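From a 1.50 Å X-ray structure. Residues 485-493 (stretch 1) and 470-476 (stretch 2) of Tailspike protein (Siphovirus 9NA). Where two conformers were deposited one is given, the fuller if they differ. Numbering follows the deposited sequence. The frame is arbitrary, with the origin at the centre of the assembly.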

# COMPACT_ATOMS: atom_id res chain seq x y z
N GLY A 485 -7.77 47.56 1.40
CA GLY A 485 -8.20 47.55 0.00
C GLY A 485 -9.29 46.53 -0.28
O GLY A 485 -9.23 45.81 -1.27
N GLU A 486 -10.27 46.43 0.61
CA GLU A 486 -11.21 45.33 0.54
C GLU A 486 -12.37 45.65 -0.36
O GLU A 486 -13.11 46.62 -0.11
CB GLU A 486 -11.72 44.95 1.94
CG GLU A 486 -12.70 43.78 1.93
CD GLU A 486 -12.77 43.06 3.26
OE1 GLU A 486 -11.70 42.83 3.85
OE2 GLU A 486 -13.89 42.73 3.72
N LEU A 487 -12.52 44.87 -1.42
CA LEU A 487 -13.76 44.92 -2.16
C LEU A 487 -14.76 44.00 -1.54
O LEU A 487 -14.38 42.93 -1.02
CB LEU A 487 -13.54 44.63 -3.64
CG LEU A 487 -13.54 43.24 -4.23
CD1 LEU A 487 -14.90 42.56 -4.22
CD2 LEU A 487 -13.01 43.29 -5.66
N GLN A 488 -16.03 44.38 -1.60
CA GLN A 488 -17.09 43.47 -1.19
C GLN A 488 -18.19 43.45 -2.22
O GLN A 488 -18.38 44.43 -2.97
CB GLN A 488 -17.67 43.88 0.17
CG GLN A 488 -16.61 44.12 1.26
CD GLN A 488 -17.22 44.33 2.64
OE1 GLN A 488 -18.36 44.79 2.77
NE2 GLN A 488 -16.48 43.94 3.68
N LEU A 489 -18.94 42.34 -2.27
CA LEU A 489 -20.15 42.25 -3.09
C LEU A 489 -21.33 41.83 -2.23
O LEU A 489 -21.22 40.90 -1.42
CB LEU A 489 -20.00 41.23 -4.23
CG LEU A 489 -18.93 41.44 -5.31
CD1 LEU A 489 -19.20 42.64 -6.20
CD2 LEU A 489 -17.57 41.55 -4.69
N ASN A 490 -22.45 42.54 -2.40
CA ASN A 490 -23.73 42.22 -1.75
C ASN A 490 -23.77 42.47 -0.22
O ASN A 490 -24.49 41.78 0.50
CB ASN A 490 -24.20 40.78 -2.10
CG ASN A 490 -25.69 40.57 -1.82
OD1 ASN A 490 -26.51 41.49 -2.09
ND2 ASN A 490 -26.05 39.40 -1.26
N ARG A 491 -23.02 43.46 0.28
CA ARG A 491 -23.14 43.76 1.71
C ARG A 491 -24.58 44.15 2.04
O ARG A 491 -25.17 45.02 1.38
CB ARG A 491 -22.16 44.85 2.18
CG ARG A 491 -22.35 45.18 3.67
CD ARG A 491 -21.25 46.09 4.18
NE ARG A 491 -21.54 46.61 5.51
CZ ARG A 491 -21.30 46.01 6.68
NH1 ARG A 491 -20.72 44.80 6.76
NH2 ARG A 491 -21.67 46.65 7.79
N LEU A 492 -25.13 43.51 3.07
CA LEU A 492 -26.51 43.73 3.55
C LEU A 492 -27.61 43.45 2.52
O LEU A 492 -28.75 43.90 2.65
CB LEU A 492 -26.68 45.12 4.21
CG LEU A 492 -26.10 45.12 5.64
CD1 LEU A 492 -26.05 46.52 6.21
CD2 LEU A 492 -26.86 44.16 6.59
N GLY A 493 -27.26 42.70 1.48
CA GLY A 493 -28.24 42.27 0.51
C GLY A 493 -28.57 43.31 -0.55
O GLY A 493 -29.55 43.13 -1.28
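Stretch 2 470-476: ASIVKLS

Residues 470-476 form an extended strand, with phi between -105° and -148° and psi between 129° and 164° throughout. It runs alongside the strand 486-489 in the opposite sense: the N-to-C directions differ by 159°, and the axes approach to 4.6 Å, as expected of neighbours in one antiparallel sheet.

The register follows from two hydrogen-bonded pairs. Leu-487 N donates to Leu-475 O at 2.9 Å and Leu-475 N returns a bond to Leu-487 O at 3.0 Å; two residues on, Leu-489 N reaches Val-473 O at 2.8 Å and Val-473 N reaches Leu-489 O at 3.1 Å. Between them lies the non-hydrogen-bonded pair Gln-488 and Lys-474, whose CA atoms are 4.4 Å apart, against 5.3 Å for Leu-487 and Leu-475. The narrower spacing brings CA-H groups onto the same carbonyls: Gln-488 CA lies 3.1 Å from Val-473 O, and Lys-474 CA 3.3 Å from Leu-487 O.

Alternation sorts the side chains by face. Leu-487, Leu-489, Val-473 and Leu-475 share one face, where Leu-487 CG packs 4.0 Å from Leu-475 CB and Leu-489 CD2 lies 4.2 Å from Val-473 CG1. Leu-487 has the less common p chi1 (87°), whereas Leu-475 is t, p and Val-473 is t. Leu-489, modelled here in one of two deposited conformers, is m, m.

Gln-488 and Lys-474 project from the other face, both with chi1 m and chi2 t. The lysine remains t through chi4, a fully extended chain whose CD passes 3.4 Å from Glu-486 OE2 and whose CE is 4.1 Å from Gln-488 NE2; its NZ is hydrogen-bonded elsewhere in the structure. Glu-486, t at chi1 and chi2, places OE2 where Gln-488 NE2 donates to it at 2.9 Å, with an angle of 165° at the hydrogen. Its OE1 accepts a hydrogen bond from a water at 2.7 Å, and that water also lies 2.7 Å from Ser-476 OG, bridging the strands beside the direct contact of OE1 with Ser-476 CB at 3.5 Å.

Beyond Leu-489 the backbone leaves the strand: Asn-490 adopts phi/psi of 70°/31°. Its t side chain nevertheless keeps hold of the neighbour, because ND2 donates to Ser-471 O at 2.9 Å, a side-chain bond following the backbone ladder. Ile-472, m, t, meets this turn through CG1, 3.7 Å from Asn-490 O and 4.0 Å from Arg-491 CA, while CB of Arg-491 points away from the strand. A bond from Gly-493 N to Asn-490 O, 3.1 Å, closes the turn.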

# COMPACT_ATOMS: atom_id res chain seq x y z
N ALA A 470 -28.15 33.69 1.43
CA ALA A 470 -27.63 35.04 1.23
C ALA A 470 -26.18 35.06 1.70
O ALA A 470 -25.82 34.43 2.70
CB ALA A 470 -28.43 36.08 2.00
N SER A 471 -25.35 35.79 0.95
CA SER A 471 -23.93 35.89 1.25
C SER A 471 -23.32 37.26 0.92
O SER A 471 -23.88 38.06 0.14
CB SER A 471 -23.14 34.81 0.48
OG SER A 471 -23.03 35.17 -0.90
N ILE A 472 -22.14 37.47 1.50
CA ILE A 472 -21.27 38.58 1.13
C ILE A 472 -19.96 37.98 0.61
O ILE A 472 -19.46 37.00 1.19
CB ILE A 472 -20.99 39.51 2.34
CG1 ILE A 472 -22.29 40.02 2.95
CG2 ILE A 472 -20.13 40.69 1.91
CD1 ILE A 472 -22.07 40.73 4.31
N VAL A 473 -19.45 38.51 -0.51
CA VAL A 473 -18.13 38.09 -1.04
C VAL A 473 -17.13 39.21 -0.75
O VAL A 473 -17.47 40.40 -0.90
CB VAL A 473 -18.28 37.80 -2.54
CG1 VAL A 473 -16.90 37.70 -3.28
CG2 VAL A 473 -19.12 36.53 -2.73
N LYS A 474 -15.92 38.86 -0.35
CA LYS A 474 -14.91 39.85 0.02
C LYS A 474 -13.58 39.45 -0.57
O LYS A 474 -13.29 38.24 -0.71
CB LYS A 474 -14.75 39.95 1.54
CG LYS A 474 -16.03 40.09 2.31
CD LYS A 474 -15.78 39.89 3.79
CE LYS A 474 -17.08 39.97 4.55
NZ LYS A 474 -16.94 39.74 6.02
N LEU A 475 -12.75 40.44 -0.88
CA LEU A 475 -11.39 40.19 -1.37
C LEU A 475 -10.49 41.32 -0.89
O LEU A 475 -10.85 42.50 -1.07
CB LEU A 475 -11.36 40.10 -2.91
CG LEU A 475 -10.00 39.92 -3.60
CD1 LEU A 475 -9.30 38.61 -3.15
CD2 LEU A 475 -10.12 39.98 -5.16
N SER A 476 -9.36 40.99 -0.26
CA SER A 476 -8.52 42.05 0.33
C SER A 476 -7.02 41.75 0.21
O SER A 476 -6.61 40.57 0.16
CB SER A 476 -8.87 42.29 1.82
OG SER A 476 -8.53 41.12 2.59
O HOH W 1 -10.65 40.34 4.01